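Local coordinates for protein putative branched-chain amino acid ABC transporter (Rhodospirillum rubrum ATCC 11170, PDB 3HUT) that probably binds branched-chain amino acids outside the cytoplasmic membrane and delivers them to an ABC transporter for uptake, at residues 11-16 with 23-28; 75-80 with 283-288. All coordinates share one frame; numbering follows the deposited sequence.

A periplasmic binding protein of this type builds a lobe from both local and distant contacts. From the N terminus, strand 5-11 runs into a loop that contact 1 closes locally: Leu11 and Leu13 pack on Phe24 and Gln25 of helix 18-37, and the rest of 11-16 swings clear. The chain then adds strand 73-78 and the remaining strands of this sheet, passes through the mixed sheet of the other lobe, and returns as helix 277-296, where contact 2 closes a loop of about 200 residues. The contacts follow in series, neither nested nor crossed, yet they touch. Ala28 meets Val286 where the two helices adjoin, while Pro12 packs on Asp79 and Phe80 at the ends of neighbouring strands.

Contact 1: 11-16 with 23-28; sequences LPLTGA and VFQEAA
Leu11 and Phe24 make the inner part of a beta-alpha contact in the parallel, Rossmann-like lobe of a periplasmic binding protein: the last residue of strand 5-11 packs against the helix that follows it. The two side chains run past each other in opposite directions. Leu11 CD2 reaches back to the base of the phenylalanine, 3.7 Å from Phe24 CB, while Leu11 CB lies at the ring edge, close to its plane and 4.1 Å from Phe24 CD2. The leucine pays for this reach with a first torsion of 39°, which wedges CG between its own N and carbonyl carbon. Farther out the fit is lighter: the partly exposed Leu13 sends CD1 to within 4.2 Å of Gln25 OE1, a loose van der Waals approach of a methyl group to the amide oxygen of a glutamine that also leans on Tyr50.

A second shell surrounds both sides. Leu11 is paired through its backbone with Ala51 and Ser53 of the adjoining strand and its end, and the two carboxylate oxygens of Asp52 hydrogen-bond to successive loop residues, OD1 to Leu13 N and OD2 to Thr14 OG1. Phe24 is also packed by Tyr9, Pro102 and Thr103. Its carbonyl takes part in the helix: Ala28 N donates to Phe24 O over 2.8 Å.

Contact 2: 75-80 with 283-288; sequences GVLGDF and YDAVGI
Leu77 meets Ala285 and Val286 in the interior of the lobe, where the parallel sheet of a periplasmic binding protein is covered by a helix contributed from far along the chain. The leucine projects from strand 73-78 toward helix 277-296 and divides its two methyl groups between consecutive helical residues. CD1 lies 3.9 Å from Val286 CG2, and the two side chains cross at about a right angle. CD2 instead rests on the helix backbone, 3.9 Å from Ala285 O, with the small Ala285 CB slightly farther off at 4.5 Å. With CG beside the backbone N (chi1 -78°), the leucine's branch point is placed to offer one methyl to each helical residue. All three residues are buried, and Tyr9 from the adjacent strand touches both Leu77 and Val286, while Ala28 and Gln31 of helix 18-37 pack on the valine. On the strand side a single leucine thus carries the contact, against methyl groups and a backbone carbonyl.

The other end of 75-80 is different in kind. Past Gly78 the chain leaves the sheet, and the partly exposed Phe80 keeps its side chain about 11 Å from the nearest atom of 283-288, stacking on Tyr20 instead. Polar groups surround the buried Asp79 at this bend: Asp79 OD1 is hydrogen-bonded to Ser53 OG, while OD2 lies close to Glu10 OE1, a like-charge proximity that could favour protonation of one of the two acids. The same carboxylate clasps the next residue: Phe80 N donates to the anti lone pair of Asp79 OD1 over 3.1 Å, bent to 138° at the hydrogen.

Contact 1: 11-16 with 23-28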
loop_
_atom_site.group_PDB
_atom_site.type_symbol
_atom_site.label_atom_id
_atom_site.label_comp_id
_atom_site.label_asym_id
_atom_site.label_seq_id
_atom_site.Cartn_x
_atom_site.Cartn_y
_atom_site.Cartn_z
ATOM N N LEU A 11 -9.676 -6.115 13.531
ATOM C CA LEU A 11 -8.492 -6.697 12.909
ATOM C C LEU A 11 -8.334 -8.162 13.309
ATOM O O LEU A 11 -8.856 -8.601 14.338
ATOM C CB LEU A 11 -7.236 -5.911 13.313
ATOM C CG LEU A 11 -7.097 -5.386 14.749
ATOM C CD1 LEU A 11 -7.547 -6.420 15.757
ATOM C CD2 LEU A 11 -5.654 -4.984 15.003
ATOM N N PRO A 12 -7.613 -8.940 12.492
ATOM C CA PRO A 12 -7.400 -10.363 12.777
ATOM C C PRO A 12 -6.296 -10.660 13.788
ATOM O O PRO A 12 -5.119 -10.432 13.515
ATOM C CB PRO A 12 -7.105 -10.940 11.396
ATOM C CG PRO A 12 -6.366 -9.824 10.723
ATOM C CD PRO A 12 -7.156 -8.595 11.133
ATOM N N LEU A 13 -6.686 -11.171 14.957
ATOM C CA LEU A 13 -5.734 -11.525 16.006
ATOM C C LEU A 13 -5.685 -13.039 16.190
ATOM O O LEU A 13 -4.905 -13.561 16.985
ATOM C CB LEU A 13 -6.100 -10.843 17.322
ATOM C CG LEU A 13 -5.950 -9.318 17.280
ATOM C CD1 LEU A 13 -6.363 -8.718 18.613
ATOM C CD2 LEU A 13 -4.497 -8.954 16.944
ATOM N N THR A 14 -6.543 -13.739 15.460
ATOM C CA THR A 14 -6.566 -15.188 15.504
ATOM C C THR A 14 -6.797 -15.635 14.069
ATOM O O THR A 14 -7.383 -14.902 13.273
ATOM C CB THR A 14 -7.677 -15.736 16.459
ATOM O OG1 THR A 14 -8.959 -15.242 16.070
ATOM C CG2 THR A 14 -7.398 -15.311 17.889
ATOM N N GLY A 15 -6.303 -16.816 13.724
ATOM C CA GLY A 15 -6.479 -17.293 12.369
ATOM C C GLY A 15 -5.214 -17.177 11.550
ATOM O O GLY A 15 -4.178 -16.719 12.038
ATOM N N ALA A 16 -5.305 -17.579 10.289
ATOM C CA ALA A 16 -4.163 -17.561 9.386
ATOM C C ALA A 16 -3.513 -16.193 9.220
ATOM O O ALA A 16 -2.326 -16.102 8.924
ATOM C CB ALA A 16 -4.582 -18.099 8.023
ATOM N N VAL A 23 0.755 -6.630 13.989
ATOM C CA VAL A 23 1.561 -5.471 13.618
ATOM C C VAL A 23 0.689 -4.220 13.516
ATOM O O VAL A 23 1.178 -3.102 13.656
ATOM C CB VAL A 23 2.347 -5.701 12.292
ATOM C CG1 VAL A 23 3.245 -6.925 12.443
ATOM C CG2 VAL A 23 1.401 -5.864 11.115
ATOM N N PHE A 24 -0.606 -4.415 13.279
ATOM C CA PHE A 24 -1.545 -3.301 13.209
ATOM C C PHE A 24 -1.635 -2.697 14.605
ATOM O O PHE A 24 -1.622 -1.478 14.780
ATOM C CB PHE A 24 -2.942 -3.789 12.801
ATOM C CG PHE A 24 -3.162 -3.878 11.313
ATOM C CD1 PHE A 24 -2.123 -3.656 10.410
ATOM C CD2 PHE A 24 -4.426 -4.195 10.816
ATOM C CE1 PHE A 24 -2.339 -3.747 9.031
ATOM C CE2 PHE A 24 -4.652 -4.287 9.444
ATOM C CZ PHE A 24 -3.606 -4.064 8.549
ATOM N N GLN A 25 -1.733 -3.571 15.601
ATOM C CA GLN A 25 -1.843 -3.140 16.985
ATOM C C GLN A 25 -0.541 -2.515 17.484
ATOM O O GLN A 25 -0.565 -1.567 18.263
ATOM C CB GLN A 25 -2.255 -4.325 17.864
ATOM C CG GLN A 25 -2.604 -3.954 19.293
ATOM C CD GLN A 25 -3.506 -4.986 19.952
ATOM O OE1 GLN A 25 -3.233 -6.185 19.904
ATOM N NE2 GLN A 25 -4.586 -4.518 20.573
ATOM N N GLU A 26 0.594 -3.040 17.033
ATOM C CA GLU A 26 1.879 -2.487 17.446
ATOM C C GLU A 26 2.001 -1.062 16.906
ATOM O O GLU A 26 2.388 -0.142 17.623
ATOM C CB GLU A 26 3.028 -3.345 16.914
ATOM C CG GLU A 26 3.083 -4.752 17.497
ATOM C CD GLU A 26 4.319 -5.517 17.059
ATOM O OE1 GLU A 26 4.667 -5.456 15.861
ATOM O OE2 GLU A 26 4.939 -6.189 17.909
ATOM N N ALA A 27 1.652 -0.889 15.637
ATOM C CA ALA A 27 1.717 0.415 14.994
ATOM C C ALA A 27 0.684 1.367 15.589
ATOM O O ALA A 27 0.980 2.538 15.843
ATOM C CB ALA A 27 1.490 0.265 13.495
ATOM N N ALA A 28 -0.526 0.862 15.811
ATOM C CA ALA A 28 -1.605 1.673 16.376
ATOM C C ALA A 28 -1.204 2.275 17.715
ATOM O O ALA A 28 -1.390 3.471 17.958
ATOM C CB ALA A 28 -2.861 0.826 16.550
#

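Contact 2: 75-80 with 283-288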
loop_
_atom_site.group_PDB
_atom_site.type_symbol
_atom_site.label_atom_id
_atom_site.label_comp_id
_atom_site.label_asym_id
_atom_site.label_seq_id
_atom_site.Cartn_x
_atom_site.Cartn_y
_atom_site.Cartn_z
ATOM N N GLY A 75 -15.847 6.336 14.872
ATOM C CA GLY A 75 -15.196 5.910 13.652
ATOM C C GLY A 75 -14.596 4.540 13.860
ATOM O O GLY A 75 -14.323 4.144 14.991
ATOM N N VAL A 76 -14.387 3.808 12.776
ATOM C CA VAL A 76 -13.812 2.480 12.887
ATOM C C VAL A 76 -12.592 2.319 11.988
ATOM O O VAL A 76 -12.657 2.625 10.795
ATOM C CB VAL A 76 -14.839 1.386 12.492
ATOM C CG1 VAL A 76 -14.156 0.017 12.434
ATOM C CG2 VAL A 76 -15.984 1.356 13.493
ATOM N N LEU A 77 -11.480 1.861 12.565
ATOM C CA LEU A 77 -10.269 1.589 11.797
ATOM C C LEU A 77 -10.627 0.198 11.354
ATOM O O LEU A 77 -10.990 -0.649 12.170
ATOM C CB LEU A 77 -9.055 1.614 12.699
ATOM C CG LEU A 77 -8.747 3.084 12.944
ATOM C CD1 LEU A 77 -7.880 3.234 14.160
ATOM C CD2 LEU A 77 -8.087 3.658 11.690
ATOM N N GLY A 78 -10.494 -0.085 10.070
ATOM C CA GLY A 78 -11.029 -1.357 9.662
ATOM C C GLY A 78 -10.554 -2.461 8.784
ATOM O O GLY A 78 -10.700 -2.464 7.578
ATOM N N ASP A 79 -10.112 -3.493 9.463
ATOM C CA ASP A 79 -9.678 -4.713 8.843
ATOM C C ASP A 79 -8.719 -4.862 7.708
ATOM O O ASP A 79 -8.619 -4.083 6.776
ATOM C CB ASP A 79 -10.905 -5.577 8.569
ATOM C CG ASP A 79 -11.023 -6.732 9.566
ATOM O OD1 ASP A 79 -10.053 -7.515 9.640
ATOM O OD2 ASP A 79 -12.056 -6.866 10.273
ATOM N N PHE A 80 -7.999 -5.947 7.872
ATOM C CA PHE A 80 -6.950 -6.396 7.015
ATOM C C PHE A 80 -7.284 -6.730 5.560
ATOM O O PHE A 80 -6.760 -6.105 4.638
ATOM C CB PHE A 80 -6.344 -7.597 7.700
ATOM C CG PHE A 80 -5.301 -8.217 6.927
ATOM C CD1 PHE A 80 -4.120 -7.539 6.719
ATOM C CD2 PHE A 80 -5.512 -9.446 6.323
ATOM C CE1 PHE A 80 -3.150 -8.065 5.910
ATOM C CE2 PHE A 80 -4.551 -9.987 5.510
ATOM C CZ PHE A 80 -3.364 -9.295 5.298
ATOM N N TYR A 283 0.143 2.193 10.665
ATOM C CA TYR A 283 0.600 3.377 11.380
ATOM C C TYR A 283 -0.065 4.615 10.773
ATOM O O TYR A 283 -0.632 5.443 11.490
ATOM C CB TYR A 283 2.124 3.507 11.268
ATOM C CG TYR A 283 2.720 4.621 12.105
ATOM C CD1 TYR A 283 2.660 4.585 13.500
ATOM C CD2 TYR A 283 3.375 5.696 11.504
ATOM C CE1 TYR A 283 3.245 5.592 14.276
ATOM C CE2 TYR A 283 3.961 6.708 12.269
ATOM C CZ TYR A 283 3.894 6.648 13.654
ATOM O OH TYR A 283 4.479 7.644 14.417
ATOM N N ASP A 284 0.010 4.738 9.449
ATOM C CA ASP A 284 -0.584 5.883 8.766
ATOM C C ASP A 284 -2.105 5.906 8.873
ATOM O O ASP A 284 -2.707 6.977 8.971
ATOM C CB ASP A 284 -0.185 5.901 7.283
ATOM C CG ASP A 284 1.202 6.479 7.057
ATOM O OD1 ASP A 284 1.843 6.898 8.044
ATOM O OD2 ASP A 284 1.649 6.513 5.886
ATOM N N ALA A 285 -2.728 4.732 8.847
ATOM C CA ALA A 285 -4.181 4.669 8.938
ATOM C C ALA A 285 -4.630 5.313 10.246
ATOM O O ALA A 285 -5.520 6.172 10.255
ATOM C CB ALA A 285 -4.658 3.216 8.858
ATOM N N VAL A 286 -4.010 4.904 11.348
ATOM C CA VAL A 286 -4.352 5.460 12.650
ATOM C C VAL A 286 -4.080 6.969 12.674
ATOM O O VAL A 286 -4.907 7.753 13.148
ATOM C CB VAL A 286 -3.551 4.768 13.778
ATOM C CG1 VAL A 286 -3.788 5.478 15.098
ATOM C CG2 VAL A 286 -3.968 3.300 13.887
ATOM N N GLY A 287 -2.922 7.371 12.158
ATOM C CA GLY A 287 -2.585 8.783 12.128
ATOM C C GLY A 287 -3.549 9.604 11.289
ATOM O O GLY A 287 -3.910 10.722 11.658
ATOM N N ILE A 288 -3.956 9.065 10.147
ATOM C CA ILE A 288 -4.895 9.763 9.277
ATOM C C ILE A 288 -6.218 9.955 10.013
ATOM O O ILE A 288 -6.816 11.036 9.972
ATOM C CB ILE A 288 -5.139 8.967 7.966
ATOM C CG1 ILE A 288 -3.879 9.021 7.093
ATOM C CG2 ILE A 288 -6.348 9.545 7.207
ATOM C CD1 ILE A 288 -3.935 8.171 5.833
#